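Local structure of putative TIM-barrel metal-dependent hydrolase (Mycobacterium avium subsp. paratuberculosis S397, 4DZI) at residues D13-E18 against G228-D233; S291-S296 against H359-A364; I351-D356 against V367-E372. The protein probably acts as a metal-dependent hydrolase of the amidohydrolase superfamily, its active site binding two cadmium ions in this crystal. All coordinates share one frame; numbering follows the deposited sequence.

Interaction 1. Residues D13-E18 against G228-D233; sequences DNHYYE and GFHLSD. With CD (cadmium ion), chain Q.
His15 and His230 meet at their ring nitrogens on a cadmium ion, and Asp13 closes the group with its carboxylate. His15 NE2 lies 2.2 Å from the metal and His230 NE2 2.4 Å from it. The two nitrogens, His15 NE2 and His230 NE2, come within 3.3 Å of each other because they share the ion, not because a hydrogen bond joins them. The rings arrive from opposite directions with their planes 79° apart, and His230 NE2 sits at the edge of the His15 ring. Asp13 chelates unevenly: OD1 is 2.2 Å and OD2 2.6 Å from the cadmium, and its carboxylate stands nearly upright to the His230 ring.

Beyond this first shell, rotation of His230 is fixed from behind. With CG anti to the backbone N (chi1 -175°), the ring reaches across to the metal while its other nitrogen, ND1, donates to Leu231 O at 2.7 Å. That bond leaves NE2 as the ligand nitrogen. Ser232 OG in turn donates to His230 O at 2.7 Å, bracing the loop that follows the strand. Glu293 and Asp356 complete the sphere of this ion. Asp-X-His at the end of the first barrel strand stands where many amidohydrolases have His-X-His, and with a histidine from a later strand it is consistent with their TIM-barrel metal site.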
ATOM      1  N   ASP C  13      24.260   6.865   1.480  1.00 12.00           N
ATOM      2  CA  ASP C  13      23.388   6.962   2.660  1.00 10.89           C
ATOM      3  C   ASP C  13      24.229   6.999   3.912  1.00  9.91           C
ATOM      4  O   ASP C  13      24.604   5.958   4.466  1.00 13.01           O
ATOM      5  CB  ASP C  13      22.439   5.765   2.764  1.00  9.17           C
ATOM      6  CG  ASP C  13      21.355   5.982   3.787  1.00 12.06           C
ATOM      7  OD1 ASP C  13      21.371   7.031   4.497  1.00 11.92           O
ATOM      8  OD2 ASP C  13      20.509   5.064   3.900  1.00 13.53           O
ATOM      9  N   ASN C  14      24.486   8.233   4.361  1.00 10.64           N
ATOM     10  CA  ASN C  14      25.122   8.422   5.660  1.00 11.29           C
ATOM     11  C   ASN C  14      24.342   9.472   6.427  1.00 10.42           C
ATOM     12  O   ASN C  14      23.604  10.256   5.854  1.00 12.25           O
ATOM     13  CB  ASN C  14      26.582   8.895   5.478  1.00 13.94           C
ATOM     14  CG  ASN C  14      27.613   7.786   5.641  1.00 16.37           C
ATOM     15  OD1 ASN C  14      28.691   8.023   6.218  1.00 16.82           O
ATOM     16  ND2 ASN C  14      27.356   6.615   5.063  1.00 15.23           N
ATOM     17  N   HIS C  15      24.468   9.446   7.757  1.00 12.20           N
ATOM     18  CA  HIS C  15      23.796  10.443   8.606  1.00 10.43           C
ATOM     19  C   HIS C  15      24.697  11.197   9.566  1.00 12.35           C
ATOM     20  O   HIS C  15      25.744  10.700   9.959  1.00 12.44           O
ATOM     21  CB  HIS C  15      22.660   9.760   9.404  1.00 11.13           C
ATOM     22  CG  HIS C  15      21.557   9.258   8.522  1.00 11.86           C
ATOM     23  ND1 HIS C  15      20.568  10.061   8.105  1.00 13.29           N
ATOM     24  CD2 HIS C  15      21.357   8.025   7.903  1.00 13.74           C
ATOM     25  CE1 HIS C  15      19.749   9.382   7.277  1.00  8.32           C
ATOM     26  NE2 HIS C  15      20.217   8.142   7.148  1.00 11.27           N
ATOM     27  N   TYR C  16      24.269  12.410   9.907  1.00 13.98           N
ATOM     28  CA  TYR C  16      24.715  13.102  11.112  1.00 15.12           C
ATOM     29  C   TYR C  16      23.563  13.023  12.122  1.00 19.44           C
ATOM     30  O   TYR C  16      22.422  12.645  11.773  1.00 13.48           O
ATOM     31  CB  TYR C  16      25.055  14.566  10.803  1.00 14.18           C
ATOM     32  CG  TYR C  16      24.032  15.214   9.932  1.00 11.64           C
ATOM     33  CD1 TYR C  16      22.788  15.625  10.445  1.00 11.93           C
ATOM     34  CD2 TYR C  16      24.269  15.403   8.566  1.00 12.98           C
ATOM     35  CE1 TYR C  16      21.827  16.196   9.614  1.00 14.83           C
ATOM     36  CE2 TYR C  16      23.303  15.966   7.723  1.00 12.71           C
ATOM     37  CZ  TYR C  16      22.090  16.371   8.258  1.00 14.22           C
ATOM     38  OH  TYR C  16      21.127  16.918   7.453  1.00 16.45           O
ATOM     39  N   TYR C  17      23.848  13.381  13.377  1.00 11.93           N
ATOM     40  CA  TYR C  17      22.792  13.551  14.364  1.00 12.42           C
ATOM     41  C   TYR C  17      22.748  15.052  14.628  1.00 13.10           C
ATOM     42  O   TYR C  17      23.761  15.680  15.005  1.00 15.11           O
ATOM     43  CB  TYR C  17      23.113  12.760  15.623  1.00 14.65           C
ATOM     44  CG  TYR C  17      22.974  11.257  15.430  1.00 11.81           C
ATOM     45  CD1 TYR C  17      21.779  10.717  14.948  1.00 14.41           C
ATOM     46  CD2 TYR C  17      24.024  10.379  15.659  1.00 11.91           C
ATOM     47  CE1 TYR C  17      21.605   9.350  14.782  1.00 13.68           C
ATOM     48  CE2 TYR C  17      23.877   9.017  15.466  1.00 15.57           C
ATOM     49  CZ  TYR C  17      22.666   8.498  15.017  1.00 12.85           C
ATOM     50  OH  TYR C  17      22.515   7.133  14.869  1.00 15.17           O
ATOM     51  N   GLU C  18      21.605  15.663  14.400  1.00 13.15           N
ATOM     52  CA  GLU C  18      21.506  17.126  14.545  1.00 12.39           C
ATOM     53  C   GLU C  18      21.703  17.574  15.974  1.00 14.12           C
ATOM     54  O   GLU C  18      21.204  16.956  16.887  1.00 15.14           O
ATOM     55  CB  GLU C  18      20.140  17.641  14.109  1.00 14.94           C
ATOM     56  CG  GLU C  18      19.789  17.442  12.636  1.00 17.23           C
ATOM     57  CD  GLU C  18      19.205  16.068  12.300  1.00 12.62           C
ATOM     58  OE1 GLU C  18      19.278  15.099  13.082  1.00 14.47           O
ATOM     59  OE2 GLU C  18      18.614  15.973  11.211  1.00 13.55           O
ATOM     60  N   GLY C 228      16.478  13.763  -4.119  1.00 13.91           N
ATOM     61  CA  GLY C 228      16.555  12.512  -3.372  1.00 12.88           C
ATOM     62  C   GLY C 228      15.335  12.366  -2.493  1.00 14.55           C
ATOM     63  O   GLY C 228      14.820  13.350  -1.970  1.00 12.18           O
ATOM     64  N   PHE C 229      14.860  11.117  -2.377  1.00 12.59           N
ATOM     65  CA  PHE C 229      13.714  10.778  -1.541  1.00 11.16           C
ATOM     66  C   PHE C 229      14.181   9.786  -0.479  1.00 10.92           C
ATOM     67  O   PHE C 229      14.446   8.613  -0.772  1.00 12.00           O
ATOM     68  CB  PHE C 229      12.590  10.106  -2.380  1.00 10.29           C
ATOM     69  CG  PHE C 229      11.939  11.044  -3.362  1.00 11.65           C
ATOM     70  CD1 PHE C 229      11.124  12.070  -2.922  1.00 11.15           C
ATOM     71  CD2 PHE C 229      12.179  10.917  -4.726  1.00 16.82           C
ATOM     72  CE1 PHE C 229      10.537  12.952  -3.832  1.00 17.18           C
ATOM     73  CE2 PHE C 229      11.596  11.810  -5.644  1.00 14.08           C
ATOM     74  CZ  PHE C 229      10.778  12.826  -5.189  1.00 15.17           C
ATOM     75  N   HIS C 230      14.313  10.261   0.753  1.00 10.93           N
ATOM     76  CA  HIS C 230      14.796   9.414   1.842  1.00 11.75           C
ATOM     77  C   HIS C 230      13.685   9.112   2.769  1.00 13.22           C
ATOM     78  O   HIS C 230      12.858   9.989   3.028  1.00 12.85           O
ATOM     79  CB  HIS C 230      15.870  10.170   2.651  1.00 10.25           C
ATOM     80  CG  HIS C 230      16.521   9.321   3.738  1.00  8.77           C
ATOM     81  ND1 HIS C 230      15.941   9.075   4.947  1.00 10.85           N
ATOM     82  CD2 HIS C 230      17.713   8.608   3.728  1.00 12.16           C
ATOM     83  CE1 HIS C 230      16.735   8.265   5.670  1.00 11.68           C
ATOM     84  NE2 HIS C 230      17.808   7.964   4.929  1.00 13.96           N
ATOM     85  N   LEU C 231      13.670   7.881   3.278  1.00 12.32           N
ATOM     86  CA  LEU C 231      12.712   7.471   4.310  1.00 13.19           C
ATOM     87  C   LEU C 231      12.465   8.587   5.331  1.00 14.52           C
ATOM     88  O   LEU C 231      13.405   9.105   5.933  1.00 11.90           O
ATOM     89  CB  LEU C 231      13.283   6.258   5.048  1.00 12.54           C
ATOM     90  CG  LEU C 231      12.284   5.535   5.930  1.00 13.68           C
ATOM     91  CD1 LEU C 231      11.195   4.875   5.069  1.00 16.73           C
ATOM     92  CD2 LEU C 231      13.014   4.494   6.782  1.00 16.05           C
ATOM     93  N   SER C 232      11.187   8.880   5.609  1.00 11.94           N
ATOM     94  CA  SER C 232      10.833  10.046   6.436  1.00 11.57           C
ATOM     95  C   SER C 232       9.585   9.714   7.232  1.00 13.85           C
ATOM     96  O   SER C 232       8.979   8.659   7.013  1.00 12.41           O
ATOM     97  CB  SER C 232      10.481  11.244   5.532  1.00 11.85           C
ATOM     98  OG  SER C 232      11.607  11.668   4.727  1.00 13.98           O
ATOM     99  N   ASP C 233       9.163  10.631   8.109  1.00 12.18           N
ATOM    100  CA  ASP C 233       7.743  10.599   8.505  1.00 11.31           C
ATOM    101  C   ASP C 233       6.947  11.177   7.357  1.00 12.27           C
ATOM    102  O   ASP C 233       6.929  12.375   7.133  1.00 13.96           O
ATOM    103  CB  ASP C 233       7.490  11.441   9.764  1.00 14.72           C
ATOM    104  CG  ASP C 233       6.065  11.308  10.268  1.00 15.86           C
ATOM    105  OD1 ASP C 233       5.217  10.725   9.552  1.00 16.01           O
ATOM    106  OD2 ASP C 233       5.785  11.771  11.388  1.00 17.65           O
TER
HETATM  107 CD    CD Q 502      19.563   6.608   5.729  1.00 12.10          CD

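Interaction 2. Residues S291-S296 against H359-A364; sequences SIENGS and HGEGLA. With CD (cadmium ion), chain P; CD (cadmium ion), chain Q.
Glu293 reaches toward Glu361 and His359 with its CG anti to the backbone N (chi1 -151°) and the chain extended beyond, which carries the carboxylate to the cadmium of chain P. Glu361 answers with a folded side chain: CG lies between the backbone N and the carbonyl carbon (chi1 65°), and a bend at the next torsion turns OE2 back to the same ion. The two carboxylates, their planes 41° apart, bring Glu293 OE1 within 3.3 Å of Glu361 OE2, a closeness that the metal charge between them probably makes tolerable. Glu293 chelates this cadmium, with OE1 at 2.4 Å and OE2 at 2.5 Å, whereas Glu361 OE2 binds it at 2.2 Å. OE2 of Glu293 also lies 2.2 Å from the second cadmium, of chain Q, and therefore bridges the pair.

His359 supplies ND1 at 2.3 Å from the chain P ion, while its NE2 is hydrogen-bonded to Thr123 OG1, which helps set the ring's rotation. A type I turn from His359 to Gly362, closed by Gly362 N to His359 O, puts the histidine and Glu361 on one metal. Asp356, which also bridges the two ions, and a water add ligands; a carboxylate-bridged binuclear centre is consistent with an amidohydrolase active site.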
ATOM      1  N   SER C 291      16.165   7.099  -4.723  1.00  9.41           N
ATOM      2  CA  SER C 291      15.468   6.587  -3.532  1.00  9.57           C
ATOM      3  C   SER C 291      16.491   6.083  -2.532  1.00 11.07           C
ATOM      4  O   SER C 291      17.322   5.236  -2.880  1.00 11.73           O
ATOM      5  CB  SER C 291      14.535   5.438  -3.966  1.00  9.95           C
ATOM      6  OG  SER C 291      14.055   4.731  -2.829  1.00 12.33           O
ATOM      7  N   ILE C 292      16.471   6.633  -1.318  1.00 10.34           N
ATOM      8  CA  ILE C 292      17.443   6.238  -0.286  1.00  9.17           C
ATOM      9  C   ILE C 292      16.738   5.708   0.973  1.00 10.69           C
ATOM     10  O   ILE C 292      15.845   6.365   1.518  1.00 11.69           O
ATOM     11  CB  ILE C 292      18.336   7.455   0.088  1.00 11.17           C
ATOM     12  CG1 ILE C 292      18.870   8.152  -1.183  1.00 13.13           C
ATOM     13  CG2 ILE C 292      19.466   7.023   1.032  1.00 11.05           C
ATOM     14  CD1 ILE C 292      19.684   9.413  -0.915  1.00 16.46           C
ATOM     15  N   GLU C 293      17.172   4.534   1.425  1.00 10.75           N
ATOM     16  CA  GLU C 293      16.637   3.877   2.639  1.00 12.40           C
ATOM     17  C   GLU C 293      15.163   3.548   2.544  1.00 13.87           C
ATOM     18  O   GLU C 293      14.479   3.452   3.562  1.00 13.44           O
ATOM     19  CB  GLU C 293      16.949   4.659   3.951  1.00  9.60           C
ATOM     20  CG  GLU C 293      17.054   3.688   5.151  1.00 12.12           C
ATOM     21  CD  GLU C 293      17.330   4.311   6.501  1.00 19.02           C
ATOM     22  OE1 GLU C 293      16.950   3.688   7.507  1.00 14.49           O
ATOM     23  OE2 GLU C 293      17.906   5.419   6.562  1.00 12.16           O
ATOM     24  N   ASN C 294      14.694   3.323   1.326  1.00 10.94           N
ATOM     25  CA  ASN C 294      13.296   2.902   1.176  1.00 11.08           C
ATOM     26  C   ASN C 294      13.162   1.449   0.704  1.00 12.10           C
ATOM     27  O   ASN C 294      12.022   0.981   0.471  1.00 12.80           O
ATOM     28  CB  ASN C 294      12.645   3.827   0.160  1.00 11.00           C
ATOM     29  CG  ASN C 294      12.737   5.288   0.580  1.00 10.13           C
ATOM     30  OD1 ASN C 294      12.416   5.626   1.710  1.00 12.48           O
ATOM     31  ND2 ASN C 294      13.216   6.143  -0.332  1.00 13.55           N
ATOM     32  N   GLY C 295      14.293   0.737   0.541  1.00 13.17           N
ATOM     33  CA  GLY C 295      14.329  -0.627  -0.053  1.00 13.16           C
ATOM     34  C   GLY C 295      14.184  -0.534  -1.572  1.00  9.68           C
ATOM     35  O   GLY C 295      14.039   0.544  -2.115  1.00 14.59           O
ATOM     36  N   SER C 296      14.139  -1.686  -2.240  1.00 14.02           N
ATOM     37  CA  SER C 296      13.920  -1.715  -3.673  1.00 13.28           C
ATOM     38  C   SER C 296      12.755  -2.637  -3.970  1.00 11.81           C
ATOM     39  O   SER C 296      12.380  -2.771  -5.113  1.00 13.01           O
ATOM     40  CB  SER C 296      15.173  -2.220  -4.434  1.00 11.91           C
ATOM     41  OG  SER C 296      15.505  -3.570  -4.108  1.00 16.00           O
ATOM     42  N   HIS C 359      23.490   4.726  11.626  1.00 12.02           N
ATOM     43  CA  HIS C 359      22.247   4.279  12.281  1.00 11.67           C
ATOM     44  C   HIS C 359      22.248   2.848  12.754  1.00 18.19           C
ATOM     45  O   HIS C 359      22.941   2.008  12.228  1.00 16.11           O
ATOM     46  CB  HIS C 359      21.072   4.492  11.300  1.00 12.24           C
ATOM     47  CG  HIS C 359      20.631   5.932  11.164  1.00 11.59           C
ATOM     48  ND1 HIS C 359      19.578   6.312  10.354  1.00 11.53           N
ATOM     49  CD2 HIS C 359      21.075   7.080  11.784  1.00 11.93           C
ATOM     50  CE1 HIS C 359      19.393   7.628  10.468  1.00 11.43           C
ATOM     51  NE2 HIS C 359      20.295   8.099  11.361  1.00 14.54           N
ATOM     52  N   GLY C 360      21.439   2.539  13.774  1.00 12.91           N
ATOM     53  CA  GLY C 360      21.475   1.175  14.295  1.00 12.28           C
ATOM     54  C   GLY C 360      21.039   0.124  13.282  1.00 15.84           C
ATOM     55  O   GLY C 360      21.542  -1.021  13.282  1.00 16.92           O
ATOM     56  N   GLU C 361      20.105   0.519  12.409  1.00 14.36           N
ATOM     57  CA  GLU C 361      19.592  -0.355  11.331  1.00 17.18           C
ATOM     58  C   GLU C 361      20.511  -0.400  10.102  1.00 20.42           C
ATOM     59  O   GLU C 361      20.255  -1.149   9.139  1.00 18.53           O
ATOM     60  CB  GLU C 361      18.173   0.096  10.905  1.00 16.27           C
ATOM     61  CG  GLU C 361      18.080   1.492  10.243  1.00 15.26           C
ATOM     62  CD  GLU C 361      17.943   2.667  11.215  1.00 16.48           C
ATOM     63  OE1 GLU C 361      18.116   2.440  12.452  1.00 18.85           O
ATOM     64  OE2 GLU C 361      17.633   3.830  10.766  1.00 15.59           O
ATOM     65  N   GLY C 362      21.592   0.369  10.145  1.00 15.60           N
ATOM     66  CA  GLY C 362      22.546   0.405   9.036  1.00 15.19           C
ATOM     67  C   GLY C 362      23.639  -0.633   9.180  1.00 19.10           C
ATOM     68  O   GLY C 362      23.635  -1.472  10.099  1.00 17.26           O
ATOM     69  N   LEU C 363      24.588  -0.620   8.248  1.00 16.07           N
ATOM     70  CA  LEU C 363      25.758  -1.485   8.367  1.00 13.28           C
ATOM     71  C   LEU C 363      26.793  -0.917   9.342  1.00 17.39           C
ATOM     72  O   LEU C 363      27.115   0.264   9.307  1.00 18.35           O
ATOM     73  CB  LEU C 363      26.425  -1.645   7.018  1.00 13.25           C
ATOM     74  CG  LEU C 363      25.568  -2.215   5.903  1.00 17.96           C
ATOM     75  CD1 LEU C 363      26.402  -2.189   4.615  1.00 17.22           C
ATOM     76  CD2 LEU C 363      25.095  -3.610   6.269  1.00 20.86           C
ATOM     77  N   ALA C 364      27.350  -1.775  10.186  1.00 19.23           N
ATOM     78  CA  ALA C 364      28.410  -1.344  11.087  1.00 17.62           C
ATOM     79  C   ALA C 364      29.639  -0.945  10.287  1.00 18.58           C
ATOM     80  O   ALA C 364      30.317   0.022  10.616  1.00 19.09           O
ATOM     81  CB  ALA C 364      28.775  -2.475  12.042  1.00 22.43           C
TER
HETATM   82 CD    CD P 501      18.386   4.922   8.949  1.00 14.22          CD
HETATM   83 CD    CD Q 502      19.563   6.608   5.729  1.00 12.10          CD
HETATM   84  O   HOH W   1      16.509   6.525   9.238  1.00 15.79           O

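Interaction 3. Residues I351-D356 against V367-E372; sequences ILFGSD and VSFTAE. With CD (cadmium ion), chain P; CD (cadmium ion), chain Q.
In this TIM-barrel amidohydrolase, the segment leading to the metal ligand Asp356 packs against residues 367-372 of a longer 3-10 segment, and the contact rests on two phenylalanines. Phe353 turns the edge of its ring toward the face of Phe369 in an offset edge-to-face pair, with centroids 5.3 Å apart and planes at 61°. The side chains run antiparallel past one another, and Phe353 CD1 lies over the Phe369 face, 3.4 Å from Phe369 CG, and also meets Phe369 CB. Phe369 extends from its backbone with CG anti to N (chi1 -171°), which lays the ring against the backbone of Phe353 as well as its side chain.

Phe353 also reaches Val9 and Asp11 of strand 9-15, and Met385 of helix 378-393 touches both rings. At the far end of segment 351-356, Asp356 turns to the metals: OD1 binds the chain Q cadmium at 2.3 Å and also reaches the chain P ion, which OD2 binds as well. The Phe369 ring is met by backbone too, for Phe353 CA makes a CH-pi contact 4.3 Å from the ring centroid and only 16° off the ring normal.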
ATOM      1  N   ILE C 351      21.638   0.738  -9.520  1.00 10.21           N
ATOM      2  CA  ILE C 351      21.729   0.217  -8.147  1.00 12.17           C
ATOM      3  C   ILE C 351      22.848   0.948  -7.403  1.00 12.92           C
ATOM      4  O   ILE C 351      23.984   0.999  -7.879  1.00 17.44           O
ATOM      5  CB  ILE C 351      21.982  -1.296  -8.162  1.00 13.09           C
ATOM      6  CG1 ILE C 351      20.792  -2.013  -8.803  1.00 14.57           C
ATOM      7  CG2 ILE C 351      22.223  -1.824  -6.757  1.00 11.65           C
ATOM      8  CD1 ILE C 351      21.004  -3.520  -8.904  1.00 17.60           C
ATOM      9  N   LEU C 352      22.494   1.535  -6.262  1.00 11.39           N
ATOM     10  CA  LEU C 352      23.464   2.269  -5.462  1.00 13.90           C
ATOM     11  C   LEU C 352      23.797   1.629  -4.139  1.00 17.63           C
ATOM     12  O   LEU C 352      22.916   1.243  -3.358  1.00 14.84           O
ATOM     13  CB  LEU C 352      22.943   3.682  -5.182  1.00 12.25           C
ATOM     14  CG  LEU C 352      22.702   4.600  -6.380  1.00 12.43           C
ATOM     15  CD1 LEU C 352      22.003   5.892  -6.013  1.00 13.88           C
ATOM     16  CD2 LEU C 352      24.073   4.912  -6.989  1.00 15.57           C
ATOM     17  N   PHE C 353      25.081   1.578  -3.820  1.00 13.65           N
ATOM     18  CA  PHE C 353      25.488   1.279  -2.454  1.00 11.99           C
ATOM     19  C   PHE C 353      25.237   2.425  -1.472  1.00 12.29           C
ATOM     20  O   PHE C 353      25.648   3.567  -1.705  1.00 11.94           O
ATOM     21  CB  PHE C 353      26.971   0.888  -2.461  1.00 13.62           C
ATOM     22  CG  PHE C 353      27.697   1.211  -1.193  1.00 17.94           C
ATOM     23  CD1 PHE C 353      27.419   0.543  -0.008  1.00 15.43           C
ATOM     24  CD2 PHE C 353      28.677   2.197  -1.201  1.00 15.89           C
ATOM     25  CE1 PHE C 353      28.124   0.853   1.153  1.00 14.72           C
ATOM     26  CE2 PHE C 353      29.373   2.522  -0.047  1.00 21.00           C
ATOM     27  CZ  PHE C 353      29.123   1.830   1.120  1.00 14.44           C
ATOM     28  N   GLY C 354      24.523   2.106  -0.388  1.00 13.73           N
ATOM     29  CA  GLY C 354      24.357   3.060   0.722  1.00 12.75           C
ATOM     30  C   GLY C 354      24.374   2.216   2.007  1.00 17.67           C
ATOM     31  O   GLY C 354      23.745   1.164   2.070  1.00 18.91           O
ATOM     32  N   SER C 355      25.099   2.664   3.021  1.00 12.39           N
ATOM     33  CA  SER C 355      25.255   1.881   4.244  1.00 11.98           C
ATOM     34  C   SER C 355      24.313   2.302   5.379  1.00 13.26           C
ATOM     35  O   SER C 355      24.045   1.492   6.281  1.00 16.05           O
ATOM     36  CB  SER C 355      26.685   2.055   4.786  1.00 14.11           C
ATOM     37  OG  SER C 355      26.862   3.407   5.180  1.00 13.16           O
ATOM     38  N   ASP C 356      23.833   3.548   5.343  1.00 12.81           N
ATOM     39  CA  ASP C 356      23.012   4.133   6.409  1.00 11.42           C
ATOM     40  C   ASP C 356      23.800   4.299   7.681  1.00 13.01           C
ATOM     41  O   ASP C 356      23.236   4.364   8.764  1.00 14.89           O
ATOM     42  CB  ASP C 356      21.767   3.273   6.695  1.00 15.01           C
ATOM     43  CG  ASP C 356      20.684   4.029   7.471  1.00 11.91           C
ATOM     44  OD1 ASP C 356      20.525   5.254   7.339  1.00 14.67           O
ATOM     45  OD2 ASP C 356      19.940   3.336   8.192  1.00 16.39           O
ATOM     46  N   VAL C 367      31.724  -0.759   3.909  1.00 15.84           N
ATOM     47  CA  VAL C 367      32.175  -1.549   2.758  1.00 15.92           C
ATOM     48  C   VAL C 367      31.744  -3.023   2.834  1.00 18.23           C
ATOM     49  O   VAL C 367      31.887  -3.739   1.845  1.00 19.90           O
ATOM     50  CB  VAL C 367      33.702  -1.464   2.499  1.00 15.14           C
ATOM     51  CG1 VAL C 367      34.120  -0.030   2.140  1.00 16.81           C
ATOM     52  CG2 VAL C 367      34.481  -2.047   3.684  1.00 17.50           C
ATOM     53  N   SER C 368      31.232  -3.487   3.982  1.00 19.40           N
ATOM     54  CA  SER C 368      30.710  -4.868   4.055  1.00 14.49           C
ATOM     55  C   SER C 368      29.501  -5.095   3.144  1.00 16.77           C
ATOM     56  O   SER C 368      29.054  -6.228   2.963  1.00 20.82           O
ATOM     57  CB  SER C 368      30.379  -5.272   5.499  1.00 21.59           C
ATOM     58  OG  SER C 368      29.259  -4.556   5.957  1.00 23.54           O
ATOM     59  N   PHE C 369      28.983  -4.024   2.548  1.00 18.42           N
ATOM     60  CA  PHE C 369      27.908  -4.162   1.562  1.00 16.58           C
ATOM     61  C   PHE C 369      28.352  -5.123   0.453  1.00 20.42           C
ATOM     62  O   PHE C 369      27.532  -5.796  -0.146  1.00 17.55           O
ATOM     63  CB  PHE C 369      27.570  -2.782   0.995  1.00 16.48           C
ATOM     64  CG  PHE C 369      26.343  -2.732   0.115  1.00 20.75           C
ATOM     65  CD1 PHE C 369      26.439  -2.968  -1.252  1.00 21.57           C
ATOM     66  CD2 PHE C 369      25.109  -2.377   0.648  1.00 23.64           C
ATOM     67  CE1 PHE C 369      25.338  -2.893  -2.071  1.00 17.56           C
ATOM     68  CE2 PHE C 369      23.995  -2.290  -0.172  1.00 21.48           C
ATOM     69  CZ  PHE C 369      24.109  -2.550  -1.531  1.00 18.70           C
ATOM     70  N   THR C 370      29.657  -5.195   0.165  1.00 17.34           N
ATOM     71  CA  THR C 370      30.098  -6.052  -0.909  1.00 15.28           C
ATOM     72  C   THR C 370      29.788  -7.534  -0.708  1.00 17.50           C
ATOM     73  O   THR C 370      29.744  -8.288  -1.701  1.00 17.86           O
ATOM     74  CB  THR C 370      31.620  -5.923  -1.171  1.00 19.26           C
ATOM     75  OG1 THR C 370      32.330  -6.239   0.028  1.00 19.64           O
ATOM     76  CG2 THR C 370      31.995  -4.472  -1.588  1.00 17.72           C
ATOM     77  N   ALA C 371      29.584  -7.935   0.546  1.00 21.01           N
ATOM     78  CA  ALA C 371      29.193  -9.313   0.849  1.00 26.11           C
ATOM     79  C   ALA C 371      27.897  -9.687   0.112  1.00 18.22           C
ATOM     80  O   ALA C 371      27.682 -10.869  -0.185  1.00 26.94           O
ATOM     81  CB  ALA C 371      29.050  -9.536   2.363  1.00 26.53           C
ATOM     82  N   GLU C 372      27.065  -8.683  -0.204  1.00 20.00           N
ATOM     83  CA  GLU C 372      25.783  -8.902  -0.900  1.00 23.64           C
ATOM     84  C   GLU C 372      25.914  -8.923  -2.422  1.00 22.77           C
ATOM     85  O   GLU C 372      24.908  -9.084  -3.127  1.00 19.85           O
ATOM     86  CB  GLU C 372      24.766  -7.812  -0.528  1.00 20.15           C
ATOM     87  CG  GLU C 372      24.723  -7.449   0.949  1.00 23.29           C
ATOM     88  CD  GLU C 372      24.521  -8.673   1.819  1.00 31.27           C
ATOM     89  OE1 GLU C 372      24.039  -9.699   1.296  1.00 29.52           O
ATOM     90  OE2 GLU C 372      24.853  -8.613   3.015  1.00 31.94           O
TER
HETATM   91 CD    CD P 501      18.386   4.922   8.949  1.00 14.22          CD
HETATM   92 CD    CD Q 502      19.563   6.608   5.729  1.00 12.10          CD
HETATM   93  O   HOH W   1      16.509   6.525   9.238  1.00 15.79           O

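All three contacts are buried, but they differ in depth and chemistry. Interaction 1 lies about 4 Å from the centre of the chain, interaction 2 about 10 Å and interaction 3 about 16 Å, distances taken to the contact centres. The first two are built on metal coordination and bury little surface between their segments; the third is aromatic packing outside the metal centre and buries the most. Strands 227-230 and 289-292 are neighbours in one sheet, so interactions 1 and 2 share a framework, where Phe229 O probably accepts hydrogen bonds from Ile292 N and Asn294 ND2. Segment 351-356 links the two regimes, sending Asp356 to both cadmium ions and Phe353 to Phe369, while Leu363 N probably bonds to Ser355 O.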